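Long-range contacts in putative peptidase (Parabacteroides merdae, PDB 4L8K), which probably hydrolyses peptide bonds as a serine peptidase of family S41, built on a core of the ClpP/crotonase type: residues R176-Y181 / P198-P203; A224-V229 / D243-G248; C24-K29 / N188-F193; D66-L71 / R264-P269; R9-A14 / L257-S262. All coordinates share one frame; numbering follows the deposited sequence.

Contact 1 of 5, residues R176-Y181 / P198-P203; sequences RILTGY and PVYLSP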
# COMPACT_ATOMS: atom_id res chain seq x y z
N ARG A 176 2.92 11.15 20.90
CA ARG A 176 1.77 10.29 20.59
C ARG A 176 0.84 11.07 19.65
O ARG A 176 0.65 12.27 19.83
CB ARG A 176 1.05 9.87 21.90
CG ARG A 176 -0.18 8.95 21.71
CD ARG A 176 -0.60 8.37 23.04
NE ARG A 176 -1.92 7.73 23.02
CZ ARG A 176 -2.13 6.45 22.72
NH1 ARG A 176 -1.12 5.66 22.35
NH2 ARG A 176 -3.36 5.95 22.75
N ILE A 177 0.35 10.41 18.60
CA ILE A 177 -0.52 11.05 17.60
C ILE A 177 -1.65 10.15 17.18
O ILE A 177 -1.53 8.92 17.23
CB ILE A 177 0.28 11.48 16.31
CG1 ILE A 177 1.00 10.28 15.63
CG2 ILE A 177 1.19 12.68 16.56
CD1 ILE A 177 1.14 10.35 14.04
N LEU A 178 -2.73 10.77 16.68
CA LEU A 178 -3.83 10.11 16.03
C LEU A 178 -3.33 9.77 14.63
O LEU A 178 -2.82 10.66 13.96
CB LEU A 178 -5.05 11.07 16.01
CG LEU A 178 -6.27 10.61 15.18
CD1 LEU A 178 -6.96 9.43 15.83
CD2 LEU A 178 -7.23 11.76 14.94
N THR A 179 -3.40 8.49 14.20
CA THR A 179 -2.89 8.08 12.87
C THR A 179 -4.01 8.00 11.84
O THR A 179 -3.76 8.04 10.63
CB THR A 179 -2.14 6.74 12.96
OG1 THR A 179 -3.05 5.67 13.23
CG2 THR A 179 -1.01 6.76 13.97
N GLY A 180 -5.23 7.88 12.33
CA GLY A 180 -6.42 7.77 11.50
C GLY A 180 -7.48 6.99 12.23
O GLY A 180 -7.48 6.94 13.47
N TYR A 181 -8.40 6.41 11.45
CA TYR A 181 -9.55 5.68 11.97
C TYR A 181 -9.80 4.40 11.22
O TYR A 181 -9.42 4.26 10.05
CB TYR A 181 -10.84 6.56 11.85
CG TYR A 181 -10.78 7.90 12.55
CD1 TYR A 181 -10.26 9.02 11.90
CD2 TYR A 181 -11.33 8.07 13.82
CE1 TYR A 181 -10.20 10.26 12.54
CE2 TYR A 181 -11.29 9.32 14.46
CZ TYR A 181 -10.72 10.40 13.82
OH TYR A 181 -10.69 11.63 14.43
N PRO A 198 -10.79 5.73 16.52
CA PRO A 198 -9.44 6.32 16.44
C PRO A 198 -8.31 5.34 16.76
O PRO A 198 -8.40 4.55 17.70
CB PRO A 198 -9.49 7.46 17.46
CG PRO A 198 -10.51 7.06 18.44
CD PRO A 198 -11.57 6.32 17.63
N VAL A 199 -7.24 5.41 15.97
CA VAL A 199 -6.06 4.59 16.14
C VAL A 199 -4.91 5.56 16.45
O VAL A 199 -4.74 6.56 15.77
CB VAL A 199 -5.78 3.68 14.89
CG1 VAL A 199 -4.54 2.82 15.10
CG2 VAL A 199 -6.98 2.80 14.57
N TYR A 200 -4.15 5.27 17.51
CA TYR A 200 -3.02 6.11 17.93
C TYR A 200 -1.70 5.37 17.83
O TYR A 200 -1.68 4.16 17.90
CB TYR A 200 -3.21 6.60 19.38
CG TYR A 200 -4.46 7.42 19.58
CD1 TYR A 200 -4.44 8.80 19.42
CD2 TYR A 200 -5.67 6.82 19.94
CE1 TYR A 200 -5.60 9.57 19.58
CE2 TYR A 200 -6.83 7.58 20.11
CZ TYR A 200 -6.78 8.95 19.93
OH TYR A 200 -7.92 9.69 20.12
N LEU A 201 -0.60 6.12 17.69
CA LEU A 201 0.76 5.58 17.67
C LEU A 201 1.63 6.42 18.63
O LEU A 201 1.54 7.66 18.64
CB LEU A 201 1.35 5.54 16.25
CG LEU A 201 2.73 4.86 16.05
CD1 LEU A 201 2.69 3.36 16.37
CD2 LEU A 201 3.23 5.04 14.63
N SER A 202 2.43 5.75 19.45
CA SER A 202 3.30 6.41 20.41
C SER A 202 4.73 6.38 19.89
O SER A 202 5.09 5.44 19.19
CB SER A 202 3.21 5.74 21.78
OG SER A 202 1.97 6.07 22.39
N PRO A 203 5.54 7.41 20.21
CA PRO A 203 6.94 7.39 19.75
C PRO A 203 7.73 6.27 20.41
O PRO A 203 7.40 5.81 21.50
CB PRO A 203 7.47 8.77 20.19
CG PRO A 203 6.60 9.20 21.28
CD PRO A 203 5.26 8.61 21.03
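An antiparallel pair in a small three-stranded sheet, edge strand 197-201 against central strand 177-182, is interrupted by a beta bulge. Ile-177 and Leu-201 form a hydrogen-bonded pair, with N–O distances of 3.0 Å in both directions. The extra residue of the bulge is Thr-179, whose N donates to Val-199 O at 2.8 Å; the ladder then resumes where Val-199 N meets Gly-180 O. Glycine suits that place, because at its backbone angles (phi 151°) a side chain would collide with the carbonyl O of Thr-179. On one face of the sheet, Leu-178 CD1 lies over one face of the Tyr-200 ring and touches Pro-198 CB at 3.6 Å. Leu-201 is on the other, where Thr-179 CG2 of the bulge meets its CB at 3.5 Å, and both residues pack on Val-231 of helix 224-232. Arg-176 runs extended, CG anti to the backbone N (chi1 -180°), which carries its guanidinium over Tyr-200 CB, while NH1 donates in the guanidinium plane to Ser-202 OG at 3.1 Å.

Contact 2 of 5, residues A224-V229 / D243-G248; sequences ATNDFV and DRTGGG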
# COMPACT_ATOMS: atom_id res chain seq x y z
N ALA A 224 -0.39 -3.06 3.90
CA ALA A 224 0.26 -2.49 5.11
C ALA A 224 1.16 -1.26 4.76
O ALA A 224 1.28 -0.35 5.56
CB ALA A 224 1.09 -3.56 5.84
N THR A 225 1.73 -1.24 3.54
CA THR A 225 2.56 -0.13 3.06
C THR A 225 1.71 1.13 2.91
O THR A 225 2.21 2.22 3.18
CB THR A 225 3.23 -0.51 1.75
OG1 THR A 225 3.83 -1.79 1.94
CG2 THR A 225 4.29 0.51 1.30
N ASN A 226 0.44 0.97 2.50
CA ASN A 226 -0.49 2.09 2.36
C ASN A 226 -0.74 2.70 3.73
O ASN A 226 -0.73 3.91 3.85
CB ASN A 226 -1.81 1.66 1.69
CG ASN A 226 -2.67 2.82 1.25
OD1 ASN A 226 -2.20 3.74 0.59
ND2 ASN A 226 -3.94 2.80 1.60
N ASP A 227 -0.92 1.86 4.77
CA ASP A 227 -1.15 2.33 6.15
C ASP A 227 0.10 3.00 6.71
O ASP A 227 -0.03 3.96 7.46
CB ASP A 227 -1.59 1.17 7.05
CG ASP A 227 -2.81 0.40 6.59
OD1 ASP A 227 -3.61 0.97 5.79
OD2 ASP A 227 -2.99 -0.73 7.04
N PHE A 228 1.29 2.47 6.39
CA PHE A 228 2.59 3.02 6.78
C PHE A 228 2.74 4.45 6.17
O PHE A 228 3.09 5.40 6.88
CB PHE A 228 3.75 2.10 6.28
CG PHE A 228 5.13 2.69 6.48
CD1 PHE A 228 5.73 2.70 7.74
CD2 PHE A 228 5.84 3.22 5.40
CE1 PHE A 228 7.01 3.24 7.93
CE2 PHE A 228 7.11 3.78 5.60
CZ PHE A 228 7.69 3.77 6.85
N VAL A 229 2.47 4.58 4.85
CA VAL A 229 2.55 5.85 4.13
C VAL A 229 1.57 6.85 4.77
O VAL A 229 1.95 8.00 5.02
CB VAL A 229 2.30 5.63 2.61
CG1 VAL A 229 2.05 6.96 1.89
CG2 VAL A 229 3.50 4.91 1.98
N ASP A 243 4.57 8.22 -6.88
CA ASP A 243 3.24 8.07 -7.45
C ASP A 243 2.23 7.65 -6.38
O ASP A 243 2.61 7.28 -5.25
CB ASP A 243 3.28 7.04 -8.59
CG ASP A 243 2.13 7.08 -9.60
OD1 ASP A 243 1.26 7.99 -9.49
OD2 ASP A 243 2.09 6.20 -10.49
N ARG A 244 0.95 7.75 -6.74
CA ARG A 244 -0.15 7.36 -5.86
C ARG A 244 0.06 5.90 -5.42
O ARG A 244 0.45 5.05 -6.24
CB ARG A 244 -1.50 7.55 -6.58
CG ARG A 244 -2.77 7.22 -5.78
CD ARG A 244 -4.00 7.50 -6.63
NE ARG A 244 -5.29 7.19 -5.99
CZ ARG A 244 -5.88 7.93 -5.05
NH1 ARG A 244 -5.29 9.01 -4.57
NH2 ARG A 244 -7.07 7.58 -4.58
N THR A 245 -0.15 5.61 -4.12
CA THR A 245 0.00 4.24 -3.64
C THR A 245 -1.10 3.36 -4.29
O THR A 245 -2.06 3.88 -4.89
CB THR A 245 -0.08 4.17 -2.10
OG1 THR A 245 -1.43 4.44 -1.74
CG2 THR A 245 0.91 5.10 -1.38
N GLY A 246 -0.96 2.04 -4.17
CA GLY A 246 -1.92 1.07 -4.68
C GLY A 246 -3.12 0.86 -3.78
O GLY A 246 -3.99 0.03 -4.08
N GLY A 247 -3.17 1.60 -2.67
CA GLY A 247 -4.27 1.53 -1.71
C GLY A 247 -4.34 0.27 -0.88
O GLY A 247 -3.32 -0.34 -0.56
N GLY A 248 -5.56 -0.12 -0.54
CA GLY A 248 -5.77 -1.29 0.29
C GLY A 248 -5.56 -0.95 1.76
O GLY A 248 -5.19 0.18 2.09
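Asn-226 and Thr-245 form the polar core of this buried contact, where helix 224-232 meets the loop after strand 238-242. Helix and strand belong to a beta-alpha-beta crossover that starts from strand 213-217, as in the parallel core of ClpP/crotonase-type proteins. Two hydrogen bonds cross the contact, one received by OD1 and one given by ND2 of Asn-226. OD1 accepts from Thr-245 OG1 at 2.6 Å, the donor tilted from the carbonyl plane; ND2 donates one N-H to Gly-248 O at 2.9 Å and the other to Thr-278 O. Thr-245 OG1 also accepts from the backbone N of Ile-282. With CG anti to the backbone N (chi1 -167°), the Asn-226 amide projects from the helix into the bend of the loop.

Van der Waals contact completes the fit. Asn-226 CB rests 3.4 Å from Gly-247 O, and Val-229 CG1 meets Thr-245 CG2 tip to tip at 3.9 Å. Gly-247 and Gly-248 both have positive phi, which favours glycine.

An asparagine suits the place because it donates and accepts at once: without bringing a formal charge into the interior, it fixes the course of a loop whose Gly-248 lies beside a bound phosphate.

Contact 3 of 5, residues C24-K29 / N188-F193; sequences CFFAFK and NGHNDF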
# COMPACT_ATOMS: atom_id res chain seq x y z
N CYS A 24 -17.19 -3.31 1.25
CA CYS A 24 -17.22 -2.01 1.94
C CYS A 24 -17.26 -0.77 1.05
O CYS A 24 -17.46 0.31 1.61
CB CYS A 24 -16.02 -1.91 2.89
SG CYS A 24 -15.90 -3.25 4.10
N PHE A 25 -17.03 -0.89 -0.28
CA PHE A 25 -16.85 0.33 -1.06
C PHE A 25 -17.83 0.55 -2.20
O PHE A 25 -17.51 1.31 -3.11
CB PHE A 25 -15.39 0.36 -1.58
CG PHE A 25 -14.40 0.21 -0.44
CD1 PHE A 25 -14.20 1.24 0.47
CD2 PHE A 25 -13.76 -1.01 -0.22
CE1 PHE A 25 -13.31 1.09 1.55
CE2 PHE A 25 -12.91 -1.18 0.88
CZ PHE A 25 -12.68 -0.12 1.75
N PHE A 26 -19.06 0.03 -2.09
CA PHE A 26 -20.10 0.21 -3.11
C PHE A 26 -20.44 1.69 -3.40
O PHE A 26 -20.69 2.03 -4.56
CB PHE A 26 -21.39 -0.55 -2.73
CG PHE A 26 -21.33 -2.03 -2.97
CD1 PHE A 26 -21.02 -2.54 -4.23
CD2 PHE A 26 -21.62 -2.93 -1.95
CE1 PHE A 26 -20.97 -3.92 -4.45
CE2 PHE A 26 -21.59 -4.31 -2.18
CZ PHE A 26 -21.28 -4.79 -3.43
N ALA A 27 -20.39 2.57 -2.38
CA ALA A 27 -20.66 4.00 -2.49
C ALA A 27 -19.68 4.74 -3.42
O ALA A 27 -20.02 5.81 -3.91
CB ALA A 27 -20.63 4.65 -1.11
N PHE A 28 -18.49 4.15 -3.68
CA PHE A 28 -17.44 4.74 -4.51
C PHE A 28 -17.36 4.09 -5.89
O PHE A 28 -16.40 4.35 -6.61
CB PHE A 28 -16.08 4.63 -3.79
CG PHE A 28 -16.13 5.16 -2.37
CD1 PHE A 28 -16.49 4.33 -1.32
CD2 PHE A 28 -15.86 6.49 -2.10
CE1 PHE A 28 -16.60 4.82 -0.02
CE2 PHE A 28 -15.96 6.99 -0.80
CZ PHE A 28 -16.32 6.15 0.23
N LYS A 29 -18.37 3.30 -6.28
CA LYS A 29 -18.40 2.60 -7.57
C LYS A 29 -19.55 3.06 -8.47
O LYS A 29 -20.66 3.29 -7.98
CB LYS A 29 -18.48 1.07 -7.35
CG LYS A 29 -17.41 0.49 -6.39
CD LYS A 29 -15.98 0.83 -6.83
CE LYS A 29 -14.93 0.33 -5.88
NZ LYS A 29 -13.60 0.27 -6.54
N ASN A 188 -25.52 -5.94 6.88
CA ASN A 188 -25.65 -6.27 5.47
C ASN A 188 -25.74 -5.03 4.55
O ASN A 188 -25.23 -5.08 3.43
CB ASN A 188 -26.86 -7.19 5.26
CG ASN A 188 -26.74 -8.54 5.95
OD1 ASN A 188 -25.64 -9.01 6.29
ND2 ASN A 188 -27.85 -9.22 6.13
N GLY A 189 -26.36 -3.94 5.03
CA GLY A 189 -26.46 -2.68 4.28
C GLY A 189 -25.10 -2.16 3.84
O GLY A 189 -24.14 -2.22 4.61
N HIS A 190 -24.99 -1.68 2.59
CA HIS A 190 -23.75 -1.24 1.94
C HIS A 190 -23.02 -0.13 2.71
O HIS A 190 -21.78 -0.02 2.60
CB HIS A 190 -24.04 -0.76 0.51
CG HIS A 190 -24.53 -1.82 -0.42
ND1 HIS A 190 -24.88 -1.52 -1.73
CD2 HIS A 190 -24.68 -3.16 -0.22
CE1 HIS A 190 -25.22 -2.68 -2.27
NE2 HIS A 190 -25.11 -3.68 -1.41
N ASN A 191 -23.76 0.68 3.48
CA ASN A 191 -23.20 1.77 4.29
C ASN A 191 -23.42 1.53 5.78
O ASN A 191 -23.29 2.46 6.57
CB ASN A 191 -23.78 3.12 3.84
CG ASN A 191 -23.02 3.72 2.68
OD1 ASN A 191 -21.84 4.11 2.81
ND2 ASN A 191 -23.66 3.81 1.53
N ASP A 192 -23.69 0.27 6.17
CA ASP A 192 -23.92 -0.07 7.57
C ASP A 192 -22.59 -0.35 8.27
O ASP A 192 -22.21 -1.50 8.50
CB ASP A 192 -24.89 -1.24 7.72
CG ASP A 192 -25.57 -1.23 9.09
OD1 ASP A 192 -26.41 -0.33 9.33
OD2 ASP A 192 -25.22 -2.09 9.93
N PHE A 193 -21.88 0.73 8.62
CA PHE A 193 -20.59 0.64 9.30
C PHE A 193 -20.70 1.13 10.72
O PHE A 193 -21.59 1.91 11.05
CB PHE A 193 -19.49 1.45 8.57
CG PHE A 193 -19.20 0.96 7.17
CD1 PHE A 193 -18.36 -0.13 6.96
CD2 PHE A 193 -19.78 1.58 6.07
CE1 PHE A 193 -18.14 -0.62 5.67
CE2 PHE A 193 -19.55 1.10 4.78
CZ PHE A 193 -18.75 -0.01 4.59
O HOH W 1 -20.34 -1.07 0.39
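A water held between Phe-26 N, at 3.0 Å, and His-190 O, at 2.8 Å, bridges the two backbones, accepting from the first and donating to the second. His-190 belongs to a type I turn, Gly-189 to Asp-192, in the connection between strands 177-182 and 197-201. The turn is laid on the loop between helices 8-22 and 33-43, where Phe-26 starts a short 3-10 segment, so the strand connection reaches the N-terminal helices. Beside the water the two side chains overlap. Phe-26 CD2 sits 3.4 Å above the centre of the imidazole, and the ring planes are inclined at 32°, an oblique pairing. A histidine serves well here, giving a flat face to Phe-26 while its NE2 hydrogen-bonds to Asp-20 of helix 8-22. Phe-193 wedges in beyond the turn: Cys-24 SG lies at the edge of its ring, 5.1 Å from the centroid, in a sulfur-aromatic contact. Cys-24 also touches the ring with its CB, 3.7 Å from Phe-193 CE1, and with its carbonyl O, 3.3 Å from CZ.

Contact 4 of 5, residues D66-L71 / R264-P269; sequences DGHTNL and RFSACP. With PO4 (phosphate ion), chain E.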
# COMPACT_ATOMS: atom_id res chain seq x y z
N ASP A 66 -11.85 -3.22 -8.71
CA ASP A 66 -11.08 -3.21 -7.48
C ASP A 66 -9.87 -4.17 -7.55
O ASP A 66 -10.04 -5.40 -7.64
CB ASP A 66 -12.03 -3.59 -6.32
CG ASP A 66 -11.40 -3.59 -4.95
OD1 ASP A 66 -10.20 -3.25 -4.85
OD2 ASP A 66 -12.11 -3.92 -3.99
N GLY A 67 -8.67 -3.59 -7.44
CA GLY A 67 -7.42 -4.33 -7.48
C GLY A 67 -7.23 -5.21 -6.26
O GLY A 67 -6.38 -6.09 -6.26
N HIS A 68 -8.05 -4.98 -5.23
CA HIS A 68 -7.97 -5.73 -3.97
C HIS A 68 -8.98 -6.88 -3.92
O HIS A 68 -8.94 -7.63 -2.96
CB HIS A 68 -8.11 -4.78 -2.75
CG HIS A 68 -6.90 -3.89 -2.67
ND1 HIS A 68 -5.71 -4.35 -2.13
CD2 HIS A 68 -6.67 -2.69 -3.26
CE1 HIS A 68 -4.82 -3.39 -2.33
NE2 HIS A 68 -5.35 -2.37 -3.00
N THR A 69 -9.82 -7.04 -4.95
CA THR A 69 -10.82 -8.10 -5.01
C THR A 69 -10.36 -9.21 -5.95
O THR A 69 -9.92 -8.94 -7.07
CB THR A 69 -12.19 -7.51 -5.43
OG1 THR A 69 -12.67 -6.70 -4.36
CG2 THR A 69 -13.24 -8.58 -5.75
N ASN A 70 -10.47 -10.48 -5.47
CA ASN A 70 -10.09 -11.67 -6.24
C ASN A 70 -11.00 -12.87 -5.96
O ASN A 70 -11.42 -13.08 -4.83
CB ASN A 70 -8.63 -12.08 -5.93
CG ASN A 70 -7.63 -10.97 -6.09
OD1 ASN A 70 -7.30 -10.27 -5.12
ND2 ASN A 70 -7.16 -10.74 -7.31
N LEU A 71 -11.23 -13.68 -6.99
CA LEU A 71 -11.92 -14.96 -6.90
C LEU A 71 -10.84 -16.02 -7.06
O LEU A 71 -10.08 -15.95 -8.03
CB LEU A 71 -13.04 -15.11 -7.95
CG LEU A 71 -13.88 -16.40 -7.89
CD1 LEU A 71 -14.74 -16.47 -6.62
CD2 LEU A 71 -14.79 -16.51 -9.12
N ARG A 264 -11.90 -12.80 -1.88
CA ARG A 264 -11.20 -11.92 -0.95
C ARG A 264 -11.30 -10.48 -1.43
O ARG A 264 -11.43 -10.24 -2.65
CB ARG A 264 -9.71 -12.34 -0.74
CG ARG A 264 -8.81 -12.22 -1.98
CD ARG A 264 -8.09 -10.88 -2.10
NE ARG A 264 -7.01 -10.71 -1.12
CZ ARG A 264 -6.68 -9.56 -0.53
NH1 ARG A 264 -7.35 -8.44 -0.81
NH2 ARG A 264 -5.67 -9.51 0.33
N PHE A 265 -11.26 -9.54 -0.46
CA PHE A 265 -11.29 -8.10 -0.63
C PHE A 265 -10.94 -7.43 0.72
O PHE A 265 -10.75 -8.14 1.72
CB PHE A 265 -12.64 -7.60 -1.20
CG PHE A 265 -13.90 -8.23 -0.65
CD1 PHE A 265 -14.52 -7.70 0.48
CD2 PHE A 265 -14.52 -9.29 -1.31
CE1 PHE A 265 -15.74 -8.22 0.93
CE2 PHE A 265 -15.70 -9.85 -0.82
CZ PHE A 265 -16.33 -9.29 0.28
N SER A 266 -10.83 -6.09 0.76
CA SER A 266 -10.54 -5.37 2.01
C SER A 266 -11.72 -5.51 2.96
O SER A 266 -12.88 -5.33 2.55
CB SER A 266 -10.23 -3.92 1.73
OG SER A 266 -9.11 -3.87 0.86
N ALA A 267 -11.44 -5.90 4.21
CA ALA A 267 -12.47 -6.15 5.21
C ALA A 267 -12.98 -4.89 5.87
O ALA A 267 -14.16 -4.85 6.27
CB ALA A 267 -11.94 -7.07 6.30
N CYS A 268 -12.11 -3.89 6.04
CA CYS A 268 -12.49 -2.68 6.77
C CYS A 268 -12.03 -1.39 6.08
O CYS A 268 -10.85 -1.29 5.74
CB CYS A 268 -11.93 -2.73 8.20
SG CYS A 268 -12.03 -4.35 9.01
N PRO A 269 -12.89 -0.35 5.98
CA PRO A 269 -12.40 0.94 5.49
C PRO A 269 -11.42 1.57 6.51
O PRO A 269 -11.69 1.59 7.72
CB PRO A 269 -13.66 1.81 5.36
CG PRO A 269 -14.80 0.89 5.56
CD PRO A 269 -14.32 -0.26 6.37
P PO4 E . -6.00 -5.66 1.48
O1 PO4 E . -7.36 -5.40 2.11
O2 PO4 E . -5.14 -4.37 1.58
O3 PO4 E . -5.31 -6.83 2.24
O4 PO4 E . -6.20 -6.02 -0.01
O HOH W 2 -11.71 -4.32 -1.36
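Arg-264 NH1 holds two oxygens of different origin, His-68 O and O4 of a bound phosphate, each at 2.8 Å, and His-68 ND1 donates to that same O4 at 2.7 Å. The arginine folds back to do this: CG lies in the crowded position between N and the carbonyl carbon (chi1 65°), and the chain bends again at chi2 and chi3. It thereby runs alongside Asn-70, with CD 3.2 Å from Asn-70 OD1. The Asn-70 amide has partners beyond the contact, its ND2 hydrogen-bonded to Ser-78 O.

Beneath these side chains, Asn-70 and Arg-264 form an antiparallel hydrogen-bonded pair, with 3.0 Å between N and O both ways, joining strands 70-72 and 262-266. The type I turn that leads in, Asp-66 to Thr-69, is tied by Asp-66. Its OD1 accepts from His-68 N, an Asx turn, and its OD2 from Thr-69 OG1 and from a water that also accepts from Ser-266 N. His-68 NE2 is hydrogen-bonded to Gly-246 O.

Ser-266 OG approaches phosphate O1 to 2.6 Å and is also hydrogen-bonded with Glu-279 OE2; Ser-223 OG and the N atoms of Ser-249 and Gly-250 also bind the ion. Arginine, whose positive charge would balance the anion, histidine, two serines and backbone NH groups are consistent with the active-site pocket of an S41 peptidase; the phosphate, probably from the crystallisation liquor, may mark part of it.

Contact 5 of 5, residues R9-A14 / L257-S262; sequences RDNFEA and LPNGWS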
# COMPACT_ATOMS: atom_id res chain seq x y z
N ARG A 9 -25.47 -21.88 -10.33
CA ARG A 9 -26.40 -20.87 -9.85
C ARG A 9 -26.30 -20.69 -8.32
O ARG A 9 -26.40 -19.55 -7.86
CB ARG A 9 -27.83 -21.15 -10.32
CG ARG A 9 -27.97 -20.91 -11.84
CD ARG A 9 -29.39 -20.68 -12.31
NE ARG A 9 -30.06 -19.61 -11.57
CZ ARG A 9 -29.97 -18.32 -11.85
NH1 ARG A 9 -29.26 -17.91 -12.90
NH2 ARG A 9 -30.59 -17.43 -11.10
N ASP A 10 -26.00 -21.76 -7.55
CA ASP A 10 -25.81 -21.69 -6.09
C ASP A 10 -24.57 -20.90 -5.74
O ASP A 10 -24.59 -20.11 -4.80
CB ASP A 10 -25.73 -23.09 -5.47
CG ASP A 10 -27.03 -23.86 -5.43
OD1 ASP A 10 -28.10 -23.22 -5.57
OD2 ASP A 10 -26.99 -25.09 -5.25
N ASN A 11 -23.49 -21.08 -6.53
CA ASN A 11 -22.23 -20.36 -6.35
C ASN A 11 -22.37 -18.92 -6.81
O ASN A 11 -21.85 -18.02 -6.15
CB ASN A 11 -21.10 -21.08 -7.05
CG ASN A 11 -20.74 -22.32 -6.29
OD1 ASN A 11 -20.07 -22.27 -5.27
ND2 ASN A 11 -21.32 -23.44 -6.68
N PHE A 12 -23.15 -18.67 -7.87
CA PHE A 12 -23.45 -17.30 -8.30
C PHE A 12 -24.17 -16.54 -7.16
O PHE A 12 -23.73 -15.46 -6.76
CB PHE A 12 -24.31 -17.30 -9.59
CG PHE A 12 -25.14 -16.05 -9.79
CD1 PHE A 12 -24.54 -14.81 -9.97
CD2 PHE A 12 -26.54 -16.12 -9.79
CE1 PHE A 12 -25.31 -13.65 -10.11
CE2 PHE A 12 -27.31 -14.97 -9.98
CZ PHE A 12 -26.69 -13.73 -10.13
N GLU A 13 -25.27 -17.14 -6.64
CA GLU A 13 -26.08 -16.58 -5.56
C GLU A 13 -25.24 -16.30 -4.31
O GLU A 13 -25.31 -15.20 -3.79
CB GLU A 13 -27.26 -17.51 -5.19
CG GLU A 13 -28.33 -17.64 -6.26
CD GLU A 13 -29.27 -16.48 -6.52
OE1 GLU A 13 -29.28 -15.51 -5.72
OE2 GLU A 13 -30.02 -16.55 -7.52
N ALA A 14 -24.42 -17.28 -3.88
CA ALA A 14 -23.56 -17.16 -2.70
C ALA A 14 -22.52 -16.05 -2.86
O ALA A 14 -22.40 -15.23 -1.95
CB ALA A 14 -22.86 -18.48 -2.42
N LEU A 257 -16.89 -20.17 -1.09
CA LEU A 257 -18.12 -20.39 -1.83
C LEU A 257 -18.58 -21.85 -1.61
O LEU A 257 -17.74 -22.68 -1.24
CB LEU A 257 -17.91 -20.14 -3.34
CG LEU A 257 -17.52 -18.74 -3.84
CD1 LEU A 257 -17.72 -18.64 -5.35
CD2 LEU A 257 -18.34 -17.66 -3.15
N PRO A 258 -19.86 -22.22 -1.91
CA PRO A 258 -20.26 -23.63 -1.77
C PRO A 258 -19.35 -24.61 -2.53
O PRO A 258 -19.20 -25.74 -2.06
CB PRO A 258 -21.68 -23.65 -2.36
CG PRO A 258 -22.20 -22.28 -2.10
CD PRO A 258 -21.00 -21.38 -2.33
N ASN A 259 -18.73 -24.20 -3.66
CA ASN A 259 -17.85 -25.07 -4.48
C ASN A 259 -16.37 -25.09 -3.98
O ASN A 259 -15.51 -25.69 -4.63
CB ASN A 259 -17.89 -24.65 -5.97
CG ASN A 259 -17.36 -23.26 -6.29
OD1 ASN A 259 -16.79 -22.56 -5.44
ND2 ASN A 259 -17.61 -22.79 -7.50
N GLY A 260 -16.09 -24.42 -2.87
CA GLY A 260 -14.75 -24.43 -2.31
C GLY A 260 -13.84 -23.32 -2.76
O GLY A 260 -12.75 -23.17 -2.22
N TRP A 261 -14.28 -22.52 -3.76
CA TRP A 261 -13.50 -21.36 -4.18
C TRP A 261 -13.57 -20.31 -3.10
O TRP A 261 -14.47 -20.37 -2.25
CB TRP A 261 -14.01 -20.75 -5.51
CG TRP A 261 -14.06 -21.65 -6.70
CD1 TRP A 261 -13.50 -22.89 -6.83
CD2 TRP A 261 -14.74 -21.39 -7.93
NE1 TRP A 261 -13.79 -23.42 -8.07
CE2 TRP A 261 -14.56 -22.52 -8.76
CE3 TRP A 261 -15.54 -20.33 -8.40
CZ2 TRP A 261 -15.11 -22.60 -10.06
CZ3 TRP A 261 -16.08 -20.41 -9.67
CH2 TRP A 261 -15.88 -21.54 -10.48
N SER A 262 -12.68 -19.34 -3.12
CA SER A 262 -12.79 -18.31 -2.13
C SER A 262 -12.76 -16.93 -2.79
O SER A 262 -12.26 -16.78 -3.90
CB SER A 262 -11.72 -18.46 -1.05
OG SER A 262 -10.45 -18.04 -1.51
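Asn-11 and Asn-259 lay their amides one over the other, the planes 20° apart and the two CG atoms 3.5 Å from each other. Asn-11 OD1 also accepts from Asn-259 N at 2.8 Å, in its carbonyl plane and on a lone pair, while Asn-11 ND2 turns to Ser-6 OG and Ser-7 O. On the opposite side of the Asn-259 amide lies the indole of Trp-261, with ND2 3.1 Å above its centre, and Asn-259 OD1 accepts from Trp-261 N at 3.0 Å, an Asx turn. CG of Asn-259 stands between the backbone N and the carbonyl carbon (chi1 64°), which places the amide between Asn-11 and the indole. Proline fits the second place of the type I turn Leu-257 to Gly-260. Pro-258 CD presses tightly on Ala-14 CB, at 3.4 Å, where a methyl lets the turn come close. The turn joins strands 252-256 and 262-266 and rests against helix 8-22, while Trp-261 packs edge-to-face on Phe-54 of helix 50-61 and Leu-257 touches Leu-71 of strand 70-72.

From the N terminus, contact 5 opens first, in helix 8-22, and closes at 257-262, so that contacts 1, 2 and 3 all fall within its span. Contact 3 opens next and ends at 188-193; contact 4 runs from 66-71 to 264-269, crossing both contact 3 and contact 5. Contact 1, a local strand pair, crosses contact 3, whose second segment lies between the two strands of contact 1. Contacts 1 and 2 both fall within the span of contact 4, contact 2 opening after contacts 1 and 3 have closed. Contact 4 touches contacts 2, 3 and 5, linking the N-terminal helices and the small 70-72/262-266/252-256 sheet to the parallel part of the central mixed sheet; contact 1 touches none.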